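Local coordinates for Lin1840 protein (PDB 4ZOC), which probably hydrolyses terminal, non-reducing beta-D-glucosyl residues with release of beta-D-glucose, as a family 3 glycosidase involved in beta-1,2-glucan metabolism, at residues 47-53 with 303-309; 18-22 with 325-329; 376-380 with 600-604; 105-111 with 370-376. The protein carries 2 engineered substitutions. All coordinates share one frame; numbering follows the deposited sequence.

Interaction 1: 47-53 with 303-309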
loop_
_atom_site.group_PDB
_atom_site.type_symbol
_atom_site.label_atom_id
_atom_site.label_comp_id
_atom_site.label_asym_id
_atom_site.label_seq_id
_atom_site.Cartn_x
_atom_site.Cartn_y
_atom_site.Cartn_z
ATOM N N MET A 47 -10.779 -36.765 1.699
ATOM C CA MET A 47 -9.918 -36.381 2.881
ATOM C C MET A 47 -9.190 -37.572 3.498
ATOM O O MET A 47 -8.394 -37.406 4.403
ATOM C CB MET A 47 -10.784 -35.701 3.928
ATOM C CG MET A 47 -11.418 -34.402 3.373
ATOM S SD MET A 47 -12.312 -33.487 4.604
ATOM C CE MET A 47 -11.052 -32.827 5.671
ATOM N N LYS A 48 -9.560 -38.771 3.044
ATOM C CA LYS A 48 -9.029 -40.050 3.526
ATOM C C LYS A 48 -9.278 -40.226 5.023
ATOM O O LYS A 48 -8.399 -40.717 5.786
ATOM C CB LYS A 48 -7.545 -40.191 3.118
ATOM C CG LYS A 48 -7.423 -40.172 1.562
ATOM C CD LYS A 48 -6.039 -39.922 0.999
ATOM C CE LYS A 48 -4.983 -40.896 1.514
ATOM N NZ LYS A 48 -4.068 -40.329 2.566
ATOM N N LEU A 49 -10.490 -39.844 5.440
ATOM C CA LEU A 49 -10.871 -39.940 6.857
ATOM C C LEU A 49 -11.569 -41.265 7.050
ATOM O O LEU A 49 -12.393 -41.643 6.198
ATOM C CB LEU A 49 -11.813 -38.814 7.303
ATOM C CG LEU A 49 -11.210 -37.398 7.277
ATOM C CD1 LEU A 49 -12.327 -36.358 7.278
ATOM C CD2 LEU A 49 -10.295 -37.325 8.461
ATOM N N THR A 50 -11.264 -41.917 8.175
ATOM C CA THR A 50 -11.892 -43.155 8.593
ATOM C C THR A 50 -12.711 -42.957 9.854
ATOM O O THR A 50 -12.672 -41.903 10.502
ATOM C CB THR A 50 -10.769 -44.114 8.966
ATOM O OG1 THR A 50 -10.058 -43.569 10.083
ATOM C CG2 THR A 50 -9.808 -44.323 7.786
ATOM N N ASP A 51 -13.384 -44.009 10.300
ATOM C CA ASP A 51 -14.117 -43.912 11.533
ATOM C C ASP A 51 -13.243 -43.620 12.718
ATOM O O ASP A 51 -13.642 -42.968 13.702
ATOM C CB ASP A 51 -14.874 -45.219 11.798
ATOM C CG ASP A 51 -16.093 -45.343 10.961
ATOM O OD1 ASP A 51 -16.585 -44.322 10.474
ATOM O OD2 ASP A 51 -16.610 -46.474 10.807
ATOM N N ALA A 52 -12.064 -44.190 12.694
ATOM C CA ALA A 52 -11.157 -43.939 13.766
ATOM C C ALA A 52 -10.823 -42.425 13.877
ATOM O O ALA A 52 -10.570 -41.911 14.969
ATOM C CB ALA A 52 -9.896 -44.789 13.602
ATOM N N HIS A 53 -10.830 -41.710 12.780
ATOM C CA HIS A 53 -10.594 -40.240 12.825
ATOM C C HIS A 53 -11.852 -39.525 13.313
ATOM O O HIS A 53 -11.787 -38.721 14.218
ATOM C CB HIS A 53 -10.213 -39.693 11.446
ATOM C CG HIS A 53 -8.918 -40.242 10.931
ATOM N ND1 HIS A 53 -8.759 -40.654 9.632
ATOM C CD2 HIS A 53 -7.735 -40.433 11.533
ATOM C CE1 HIS A 53 -7.534 -41.112 9.457
ATOM N NE2 HIS A 53 -6.887 -40.973 10.600
ATOM N N MET A 303 -10.462 -28.331 9.095
ATOM C CA MET A 303 -10.870 -28.936 7.767
ATOM C C MET A 303 -9.796 -29.289 6.761
ATOM O O MET A 303 -10.027 -29.485 5.594
ATOM C CB MET A 303 -11.964 -28.104 7.156
ATOM C CG MET A 303 -13.334 -28.501 7.712
ATOM S SD MET A 303 -13.796 -30.236 7.310
ATOM C CE MET A 303 -14.176 -30.086 5.564
ATOM N N THR A 304 -8.595 -29.493 7.279
ATOM C CA THR A 304 -7.477 -30.120 6.533
ATOM C C THR A 304 -6.863 -31.213 7.413
ATOM O O THR A 304 -7.193 -31.316 8.606
ATOM C CB THR A 304 -6.439 -29.074 5.976
ATOM O OG1 THR A 304 -6.008 -28.177 7.035
ATOM C CG2 THR A 304 -7.076 -28.316 4.874
ATOM N N THR A 305 -5.993 -32.006 6.777
ATOM C CA THR A 305 -5.575 -33.276 7.235
ATOM C C THR A 305 -4.088 -33.387 7.499
ATOM O O THR A 305 -3.631 -34.489 7.662
ATOM C CB THR A 305 -5.987 -34.365 6.256
ATOM O OG1 THR A 305 -5.354 -34.147 5.003
ATOM C CG2 THR A 305 -7.494 -34.373 6.008
ATOM N N CYS A 306 -3.326 -32.285 7.639
ATOM C CA CYS A 306 -1.959 -32.395 7.922
ATOM C C CYS A 306 -1.701 -33.059 9.274
ATOM O O CYS A 306 -0.909 -34.002 9.351
ATOM C CB CYS A 306 -1.234 -31.008 7.904
ATOM S SG CYS A 306 -1.477 -30.159 6.344
ATOM N N TYR A 307 -2.330 -32.558 10.343
ATOM C CA TYR A 307 -2.158 -33.170 11.651
ATOM C C TYR A 307 -2.533 -34.620 11.656
ATOM O O TYR A 307 -1.719 -35.506 12.062
ATOM C CB TYR A 307 -2.916 -32.440 12.762
ATOM C CG TYR A 307 -2.293 -31.091 13.236
ATOM C CD1 TYR A 307 -1.022 -30.646 12.808
ATOM C CD2 TYR A 307 -3.006 -30.266 14.100
ATOM C CE1 TYR A 307 -0.488 -29.480 13.282
ATOM C CE2 TYR A 307 -2.463 -29.102 14.591
ATOM C CZ TYR A 307 -1.206 -28.675 14.136
ATOM O OH TYR A 307 -0.633 -27.560 14.636
ATOM N N ILE A 308 -3.761 -34.873 11.213
ATOM C CA ILE A 308 -4.312 -36.231 11.291
ATOM C C ILE A 308 -3.420 -37.281 10.587
ATOM O O ILE A 308 -3.169 -38.361 11.129
ATOM C CB ILE A 308 -5.802 -36.187 10.909
ATOM C CG1 ILE A 308 -6.535 -37.390 11.505
ATOM C CG2 ILE A 308 -6.036 -36.114 9.425
ATOM C CD1 ILE A 308 -7.019 -37.163 12.915
ATOM N N HIS A 309 -2.901 -36.945 9.409
ATOM C CA HIS A 309 -2.106 -37.888 8.630
ATOM C C HIS A 309 -0.601 -37.881 8.956
ATOM O O HIS A 309 0.067 -38.908 8.748
ATOM C CB HIS A 309 -2.366 -37.700 7.132
ATOM C CG HIS A 309 -3.757 -38.056 6.713
ATOM N ND1 HIS A 309 -4.464 -39.095 7.276
ATOM C CD2 HIS A 309 -4.589 -37.490 5.802
ATOM C CE1 HIS A 309 -5.682 -39.138 6.750
ATOM N NE2 HIS A 309 -5.777 -38.182 5.845
HETATM O O HOH W 1 -6.107 -35.862 2.639
HETATM O O HOH W 2 -4.303 -40.288 12.699
HETATM O O HOH W 3 -4.039 -41.181 8.849
#
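The carbonyl oxygen of M47 is gripped from the far segment by an imidazole: H309 NE2 donates to M47 O over 3.1 Å in a nearly straight bond, 170° at the hydrogen. The oxygen lies at the ring's edge, close to its plane, and a water that also bonds T305 OG1 gives it a second, weak bond. Next to this bond the M47 side chain, bent at chi3 (71°), brings CE to 3.5 Å from M303 O, while its SD meets M303 CE at 4.0 Å, the two thioether chains crossing at about a right angle. T305 CG2 touches both M47 O and M47 CE.

K48 takes positive phi as it ends helix 37-47 in a Schellman motif, and its NZ lies over one face of the H309 ring, offset toward the rim, with I308 CG2 over the centre of the opposite face. A few residues on, T50 and H53 form a capping box: T50 N donates to H53 ND1 at 3.2 Å, and H53 N returns a weak bond to T50 OG1. The other side of the H53 imidazole, at CD2, meets I308, whose CG1 comes to 3.3 Å. The two imidazoles meet obliquely, planes 73° apart, and a water bridges H309 ND1 to H53 NE2, the latter bond weak.

The contact joins the turn between helix 37-47 and helix 51-54 to the connection from strand 301-302 to helix 306-316 in the TIM barrel. E301 binds the backbone N of C306 and Y307; L49 and I308 both pack on strand 23-25, and helix 286-295 covers Y307.

Interaction 2: 18-22 with 325-329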
loop_
_atom_site.group_PDB
_atom_site.type_symbol
_atom_site.label_atom_id
_atom_site.label_comp_id
_atom_site.label_asym_id
_atom_site.label_seq_id
_atom_site.Cartn_x
_atom_site.Cartn_y
_atom_site.Cartn_z
ATOM N N LYS A 18 -5.123 -38.485 20.716
ATOM C CA LYS A 18 -4.621 -37.114 20.939
ATOM C C LYS A 18 -4.501 -36.381 19.621
ATOM O O LYS A 18 -4.940 -35.215 19.536
ATOM C CB LYS A 18 -3.285 -37.096 21.675
ATOM C CG LYS A 18 -3.437 -37.593 23.069
ATOM C CD LYS A 18 -2.214 -37.428 23.943
ATOM C CE LYS A 18 -1.100 -38.364 23.544
ATOM N NZ LYS A 18 -0.040 -38.246 24.566
ATOM N N ILE A 19 -3.985 -37.036 18.595
ATOM C CA ILE A 19 -3.836 -36.417 17.276
ATOM C C ILE A 19 -5.222 -35.967 16.722
ATOM O O ILE A 19 -5.386 -34.808 16.301
ATOM C CB ILE A 19 -3.120 -37.380 16.279
ATOM C CG1 ILE A 19 -1.616 -37.661 16.662
ATOM C CG2 ILE A 19 -3.293 -36.894 14.815
ATOM C CD1 ILE A 19 -0.974 -38.753 15.807
ATOM N N ALA A 20 -6.230 -36.840 16.744
ATOM C CA ALA A 20 -7.532 -36.493 16.208
ATOM C C ALA A 20 -8.254 -35.422 16.993
ATOM O O ALA A 20 -9.105 -34.690 16.416
ATOM C CB ALA A 20 -8.394 -37.761 16.097
ATOM N N GLN A 21 -7.947 -35.311 18.298
ATOM C CA GLN A 21 -8.527 -34.271 19.133
ATOM C C GLN A 21 -8.204 -32.894 18.495
ATOM O O GLN A 21 -8.930 -31.958 18.726
ATOM C CB GLN A 21 -7.976 -34.327 20.617
ATOM C CG GLN A 21 -8.660 -33.407 21.603
ATOM C CD GLN A 21 -10.141 -33.574 21.786
ATOM O OE1 GLN A 21 -10.813 -32.631 22.206
ATOM N NE2 GLN A 21 -10.650 -34.796 21.613
ATOM N N CYS A 22 -7.121 -32.792 17.728
ATOM C CA CYS A 22 -6.679 -31.560 17.099
ATOM C C CYS A 22 -7.235 -31.320 15.683
ATOM O O CYS A 22 -6.698 -30.470 14.964
ATOM C CB CYS A 22 -5.131 -31.493 17.051
ATOM S SG CYS A 22 -4.394 -31.568 18.703
ATOM N N LEU A 325 2.098 -31.861 21.508
ATOM C CA LEU A 325 0.759 -32.435 21.310
ATOM C C LEU A 325 -0.063 -32.498 22.585
ATOM O O LEU A 325 -1.244 -32.107 22.572
ATOM C CB LEU A 325 0.829 -33.802 20.623
ATOM C CG LEU A 325 -0.478 -34.551 20.474
ATOM C CD1 LEU A 325 -1.408 -33.763 19.561
ATOM C CD2 LEU A 325 -0.164 -35.955 19.892
ATOM N N ASP A 326 0.549 -32.945 23.692
ATOM C CA ASP A 326 -0.160 -32.964 24.973
ATOM C C ASP A 326 -0.648 -31.582 25.420
ATOM O O ASP A 326 -1.693 -31.408 26.113
ATOM C CB ASP A 326 0.718 -33.561 26.068
ATOM C CG ASP A 326 1.005 -35.014 25.845
ATOM O OD1 ASP A 326 0.461 -35.645 24.907
ATOM O OD2 ASP A 326 1.873 -35.536 26.558
ATOM N N GLU A 327 0.132 -30.583 25.090
ATOM C CA GLU A 327 -0.242 -29.205 25.460
ATOM C C GLU A 327 -1.469 -28.771 24.664
ATOM O O GLU A 327 -2.376 -28.186 25.235
ATOM C CB GLU A 327 0.954 -28.218 25.299
ATOM C CG GLU A 327 2.012 -28.429 26.403
ATOM C CD GLU A 327 3.412 -27.929 26.088
ATOM O OE1 GLU A 327 3.575 -27.051 25.209
ATOM O OE2 GLU A 327 4.356 -28.409 26.780
ATOM N N ALA A 328 -1.489 -29.075 23.384
ATOM C CA ALA A 328 -2.615 -28.726 22.550
ATOM C C ALA A 328 -3.879 -29.492 23.008
ATOM O O ALA A 328 -4.959 -28.915 23.156
ATOM C CB ALA A 328 -2.322 -29.044 21.080
ATOM N N VAL A 329 -3.721 -30.777 23.279
ATOM C CA VAL A 329 -4.848 -31.564 23.761
ATOM C C VAL A 329 -5.408 -30.989 25.094
ATOM O O VAL A 329 -6.626 -30.851 25.260
ATOM C CB VAL A 329 -4.481 -33.068 23.852
ATOM C CG1 VAL A 329 -5.565 -33.845 24.574
ATOM C CG2 VAL A 329 -4.211 -33.648 22.486
#
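K18 and V329 bring the backbones of helix 15-21 and helix 322-338 to 6.2 Å between their CA atoms, near enough for V329 CG2 to lie 3.4 Å from K18 O. The same methyl touches K18 CB at 3.7 Å, its valine crossing the lysine chain at about a right angle. L325 works on the other flank with its two branches parted: CD2 touches both K18 CB and I19 CG1, whereas CD1 turns to the sulfur of C22, 3.8 Å from SG. C22 SG also meets A328 CB, so one thiol spans successive turns of the facing helix.

Both helices belong to the TIM-barrel domain of the family 3 glycosidases, one running into the first barrel strand, 23-25, and the other following the helix after the last. They are thus packed together near the closure of the barrel, where helices 306-316 and 286-295 add I19 and L325 contacts of their own.

Over this apolar seam K18 runs extended to CD, and its bend at chi3 (-71°) turns the end of the chain so that NZ is 2.7 Å from D326 OD1. The ammonium comes from the syn side, 21° out of the carboxylate plane, and forms a second salt bridge with E322, one turn earlier.

Interaction 3: 376-380 with 600-604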
loop_
_atom_site.group_PDB
_atom_site.type_symbol
_atom_site.label_atom_id
_atom_site.label_comp_id
_atom_site.label_asym_id
_atom_site.label_seq_id
_atom_site.Cartn_x
_atom_site.Cartn_y
_atom_site.Cartn_z
ATOM N N VAL A 376 -25.459 6.322 8.993
ATOM C CA VAL A 376 -24.706 7.592 9.000
ATOM C C VAL A 376 -25.311 8.516 7.982
ATOM O O VAL A 376 -25.413 8.224 6.805
ATOM C CB VAL A 376 -23.209 7.451 8.699
ATOM C CG1 VAL A 376 -22.526 8.813 8.815
ATOM C CG2 VAL A 376 -22.576 6.415 9.597
ATOM N N LEU A 377 -25.832 9.607 8.500
ATOM C CA LEU A 377 -26.373 10.640 7.632
ATOM C C LEU A 377 -25.253 11.437 7.086
ATOM O O LEU A 377 -24.536 12.105 7.835
ATOM C CB LEU A 377 -27.369 11.539 8.405
ATOM C CG LEU A 377 -28.095 12.598 7.511
ATOM C CD1 LEU A 377 -28.998 12.024 6.411
ATOM C CD2 LEU A 377 -28.892 13.571 8.395
ATOM N N LEU A 378 -25.075 11.395 5.783
ATOM C CA LEU A 378 -23.862 12.016 5.153
ATOM C C LEU A 378 -24.138 13.375 4.508
ATOM O O LEU A 378 -23.247 14.286 4.472
ATOM C CB LEU A 378 -23.312 11.058 4.106
ATOM C CG LEU A 378 -22.708 9.748 4.623
ATOM C CD1 LEU A 378 -22.296 8.911 3.458
ATOM C CD2 LEU A 378 -21.571 10.085 5.562
ATOM N N GLU A 379 -25.350 13.541 4.004
ATOM C CA GLU A 379 -25.848 14.841 3.410
ATOM C C GLU A 379 -27.314 15.037 3.768
ATOM O O GLU A 379 -28.082 14.064 3.827
ATOM C CB GLU A 379 -25.738 14.932 1.859
ATOM C CG GLU A 379 -24.326 14.767 1.291
ATOM C CD GLU A 379 -23.367 15.902 1.614
ATOM O OE1 GLU A 379 -23.831 17.013 2.036
ATOM O OE2 GLU A 379 -22.152 15.636 1.407
ATOM N N ASN A 380 -27.698 16.287 3.969
ATOM C CA ASN A 380 -29.130 16.646 4.139
ATOM C C ASN A 380 -29.212 18.113 3.889
ATOM O O ASN A 380 -29.165 18.938 4.812
ATOM C CB ASN A 380 -29.592 16.321 5.530
ATOM C CG ASN A 380 -31.101 16.469 5.709
ATOM O OD1 ASN A 380 -31.854 16.461 4.755
ATOM N ND2 ASN A 380 -31.516 16.610 6.940
ATOM N N TYR A 600 -17.214 11.593 11.143
ATOM C CA TYR A 600 -18.241 12.419 10.554
ATOM C C TYR A 600 -19.630 11.757 10.419
ATOM O O TYR A 600 -19.765 10.614 9.940
ATOM C CB TYR A 600 -17.829 12.837 9.160
ATOM C CG TYR A 600 -18.890 13.566 8.368
ATOM C CD1 TYR A 600 -19.196 14.872 8.650
ATOM C CD2 TYR A 600 -19.513 12.966 7.307
ATOM C CE1 TYR A 600 -20.166 15.550 7.942
ATOM C CE2 TYR A 600 -20.458 13.619 6.568
ATOM C CZ TYR A 600 -20.764 14.927 6.883
ATOM O OH TYR A 600 -21.704 15.554 6.093
ATOM N N GLY A 601 -20.679 12.542 10.751
ATOM C CA GLY A 601 -22.078 12.123 10.550
ATOM C C GLY A 601 -22.956 13.311 10.931
ATOM O O GLY A 601 -22.610 14.128 11.803
ATOM N N LYS A 602 -24.063 13.447 10.260
ATOM C CA LYS A 602 -24.993 14.557 10.545
ATOM C C LYS A 602 -26.097 14.106 11.508
ATOM O O LYS A 602 -26.159 12.935 11.980
ATOM C CB LYS A 602 -25.527 15.106 9.242
ATOM C CG LYS A 602 -24.431 15.697 8.362
ATOM C CD LYS A 602 -25.029 16.142 7.039
ATOM C CE LYS A 602 -25.952 17.338 7.161
ATOM N NZ LYS A 602 -25.499 18.483 7.973
ATOM N N SER A 603 -26.972 15.033 11.824
ATOM C CA SER A 603 -28.081 14.765 12.770
ATOM C C SER A 603 -29.213 15.730 12.339
ATOM O O SER A 603 -28.935 16.757 11.712
ATOM C CB SER A 603 -27.637 15.118 14.215
ATOM O OG SER A 603 -28.699 15.071 15.210
ATOM N N TYR A 604 -30.447 15.420 12.783
ATOM C CA TYR A 604 -31.566 16.335 12.750
ATOM C C TYR A 604 -31.475 17.436 13.846
ATOM O O TYR A 604 -32.197 18.423 13.766
ATOM C CB TYR A 604 -32.909 15.604 12.799
ATOM C CG TYR A 604 -33.075 14.570 11.725
ATOM C CD1 TYR A 604 -32.440 14.736 10.463
ATOM C CD2 TYR A 604 -33.880 13.481 11.911
ATOM C CE1 TYR A 604 -32.636 13.829 9.438
ATOM C CE2 TYR A 604 -34.059 12.539 10.920
ATOM C CZ TYR A 604 -33.419 12.685 9.688
ATOM O OH TYR A 604 -33.604 11.683 8.715
HETATM O O HOH W 4 -25.509 10.325 11.229
HETATM O O HOH W 5 -29.376 17.155 8.988
#
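K602 and L377 carry most of this contact, their CA atoms 5.1 Å apart. K602 N donates to L377 O at 2.8 Å, in the carbonyl plane, and a water accepting from L377 N and donating to K602 O spans the neighbouring backbone groups. Beside that link L377 CD2 lies between K602 CB, 3.8 Å away, and the ring carbon Y604 CE1. K602 CD lies along L378 O, and a bend at chi3 (69°) then turns CE to 3.8 Å from N380 N, so that the lysine methylenes follow the strand.

Y600 supplies the other strong bond. Its hydroxyl donates to L378 O at 2.6 Å, the donor tilted 32° from the carbonyl plane, and its CE2 touches L378 CD2 at 3.8 Å. Strand 376-380 is an outermost strand of the mixed sheet in the C-terminal family 3 domain. It pairs with 521-524, where L378 and E379 both face L522 in a classic beta bulge; segment 600-604 lies along the other side of the strand. N380 ND2 reaches S603 O through a second water, while N380 OD1 accepts from L385 N.

Chemically, one direct backbone bond, a phenol hydroxyl and two waters join segments whose end-to-end directions are 58° apart, a mixed set of partners that draws on side chain and solvent as well as main chain.

Interaction 4: 105-111 with 370-376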
loop_
_atom_site.group_PDB
_atom_site.type_symbol
_atom_site.label_atom_id
_atom_site.label_comp_id
_atom_site.label_asym_id
_atom_site.label_seq_id
_atom_site.Cartn_x
_atom_site.Cartn_y
_atom_site.Cartn_z
ATOM N N ALA A 105 -20.772 -1.249 10.138
ATOM C CA ALA A 105 -21.896 -0.380 10.556
ATOM C C ALA A 105 -21.907 -0.234 12.087
ATOM O O ALA A 105 -22.080 0.859 12.643
ATOM C CB ALA A 105 -23.190 -0.919 10.063
ATOM N N LEU A 106 -21.709 -1.334 12.793
ATOM C CA LEU A 106 -21.677 -1.258 14.240
ATOM C C LEU A 106 -20.546 -0.307 14.681
ATOM O O LEU A 106 -20.626 0.304 15.694
ATOM C CB LEU A 106 -21.567 -2.636 14.908
ATOM C CG LEU A 106 -22.727 -3.596 14.646
ATOM C CD1 LEU A 106 -22.493 -4.962 15.237
ATOM C CD2 LEU A 106 -24.015 -3.002 15.148
ATOM N N GLY A 107 -19.451 -0.273 13.970
ATOM C CA GLY A 107 -18.308 0.598 14.283
ATOM C C GLY A 107 -18.861 2.042 14.221
ATOM O O GLY A 107 -18.622 2.855 15.099
ATOM N N CYS A 108 -19.658 2.295 13.233
ATOM C CA CYS A 108 -20.248 3.682 13.054
ATOM C C CYS A 108 -21.232 4.116 14.180
ATOM O O CYS A 108 -21.499 5.279 14.324
ATOM C CB CYS A 108 -20.916 3.858 11.703
ATOM S SG CYS A 108 -19.817 3.652 10.274
ATOM N N SER A 109 -21.788 3.146 14.938
ATOM C CA SER A 109 -22.560 3.449 16.124
ATOM C C SER A 109 -21.766 4.188 17.170
ATOM O O SER A 109 -22.373 4.942 17.892
ATOM C CB SER A 109 -23.188 2.221 16.800
ATOM O OG SER A 109 -22.245 1.511 17.588
ATOM N N PHE A 110 -20.449 4.003 17.229
ATOM C CA PHE A 110 -19.608 4.539 18.348
ATOM C C PHE A 110 -20.256 4.245 19.693
ATOM O O PHE A 110 -20.139 5.045 20.665
ATOM C CB PHE A 110 -19.339 6.032 18.103
ATOM C CG PHE A 110 -18.209 6.290 17.167
ATOM C CD1 PHE A 110 -18.397 6.145 15.769
ATOM C CD2 PHE A 110 -17.002 6.816 17.647
ATOM C CE1 PHE A 110 -17.418 6.436 14.864
ATOM C CE2 PHE A 110 -15.998 7.125 16.730
ATOM C CZ PHE A 110 -16.238 6.930 15.350
ATOM N N ASP A 111 -20.971 3.090 19.762
ATOM C CA ASP A 111 -21.767 2.765 20.926
ATOM C C ASP A 111 -21.503 1.372 21.493
ATOM O O ASP A 111 -21.961 0.370 20.958
ATOM C CB ASP A 111 -23.265 3.016 20.653
ATOM C CG ASP A 111 -24.063 3.017 21.930
ATOM O OD1 ASP A 111 -23.843 3.934 22.768
ATOM O OD2 ASP A 111 -24.827 2.054 22.143
ATOM N N ALA A 370 -30.144 -1.184 16.953
ATOM C CA ALA A 370 -28.775 -1.210 16.493
ATOM C C ALA A 370 -28.636 -0.548 15.124
ATOM O O ALA A 370 -27.671 0.179 14.913
ATOM C CB ALA A 370 -28.182 -2.609 16.442
ATOM N N GLY A 371 -29.553 -0.879 14.213
ATOM C CA GLY A 371 -29.584 -0.282 12.871
ATOM C C GLY A 371 -29.742 1.234 12.917
ATOM O O GLY A 371 -29.028 1.932 12.164
ATOM N N VAL A 372 -30.652 1.763 13.754
ATOM C CA VAL A 372 -30.790 3.218 13.832
ATOM C C VAL A 372 -29.593 3.874 14.530
ATOM O O VAL A 372 -29.355 5.100 14.386
ATOM C CB VAL A 372 -32.162 3.689 14.371
ATOM C CG1 VAL A 372 -33.284 3.043 13.563
ATOM C CG2 VAL A 372 -32.376 3.370 15.783
ATOM N N GLU A 373 -28.857 3.117 15.351
ATOM C CA GLU A 373 -27.597 3.683 15.958
ATOM C C GLU A 373 -26.413 3.765 14.986
ATOM O O GLU A 373 -25.529 4.603 15.155
ATOM C CB GLU A 373 -27.091 2.838 17.158
ATOM C CG GLU A 373 -28.042 2.851 18.349
ATOM C CD GLU A 373 -28.035 4.155 19.085
ATOM O OE1 GLU A 373 -26.968 4.810 19.154
ATOM O OE2 GLU A 373 -29.121 4.535 19.548
ATOM N N SER A 374 -26.428 2.921 13.981
ATOM C CA SER A 374 -25.279 2.607 13.116
ATOM C C SER A 374 -25.296 3.304 11.739
ATOM O O SER A 374 -24.251 3.490 11.107
ATOM C CB SER A 374 -25.265 1.114 12.858
ATOM O OG SER A 374 -25.045 0.415 14.045
ATOM N N ALA A 375 -26.465 3.699 11.295
ATOM C CA ALA A 375 -26.590 4.419 10.006
ATOM C C ALA A 375 -25.917 5.789 10.126
ATOM O O ALA A 375 -25.889 6.388 11.238
ATOM C CB ALA A 375 -28.021 4.590 9.609
ATOM N N VAL A 376 -25.459 6.322 8.993
ATOM C CA VAL A 376 -24.706 7.592 9.000
ATOM C C VAL A 376 -25.311 8.516 7.982
ATOM O O VAL A 376 -25.413 8.224 6.805
ATOM C CB VAL A 376 -23.209 7.451 8.699
ATOM C CG1 VAL A 376 -22.526 8.813 8.815
ATOM C CG2 VAL A 376 -22.576 6.415 9.597
HETATM O O HOH W 6 -26.670 5.613 22.284
#
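S374 sets its CB 3.2 Å from A105 O, packing the last turn of helix 361-374 against helix 103-108 at a junction of the TIM-barrel domain with the segment leading into the C-terminal domain. Around that touch the first shell is largely carbon against oxygen, with a few apolar touches. A105 CB meets S374 CB, and L106 CD2 reaches S374 OG at 3.7 Å. C108 CB lies 3.4 Å from S374 O and also contacts V376 CG2, the valine branch beside its backbone N. The close approach of S109, 4.1 Å from S374 between CA atoms, lets S109 CA donate a CA-H...O contact of 3.3 Å to E373 O. S374 O, in contrast, is buried here with no polar partner in the model.

Both serines are held by bonds within their own segments. S374 OG donates to A370 O, while S109 OG, set between the backbone N and the carbonyl carbon (chi1 79°), donates to L106 O in its carbonyl plane and accepts from D111 N in an ST turn. These internal bonds engage both hydroxyls.

Further out, E373 forms salt bridges with K639 and K665, which belong to strands 638-648 and 659-668 of the Fn3-like region; K665 also bonds S109 O. These lysines would be expected to offset the proximity of the D111 and E373 carboxylates. D111 OD2 has its own partner in T114 at the start of helix 112-128. Between the two acids a water donates to E373 OE1 at 3.2 Å and, more weakly, to D111 OD1.

The contacts fall into two well-separated groups, with interaction 3 across the chain's centre from interactions 1 and 2. Interactions 1 and 2, centres 14 Å apart, both lie in the TIM-barrel domain and touch through I308 against A20 and Y307 against I19; along the sequence, interaction 1 is nested inside the loop that interaction 2 closes. Interactions 3 and 4, centres 12 Å apart, share V376, where helix 361-374 gives way to strand 376-380. Interaction 4 crosses interactions 1 and 2 in chain order and closes before interaction 3 opens. With about 43 Å between the centres of interactions 1 and 4, barrel closure and the junction between domains are separate packing regions of one chain.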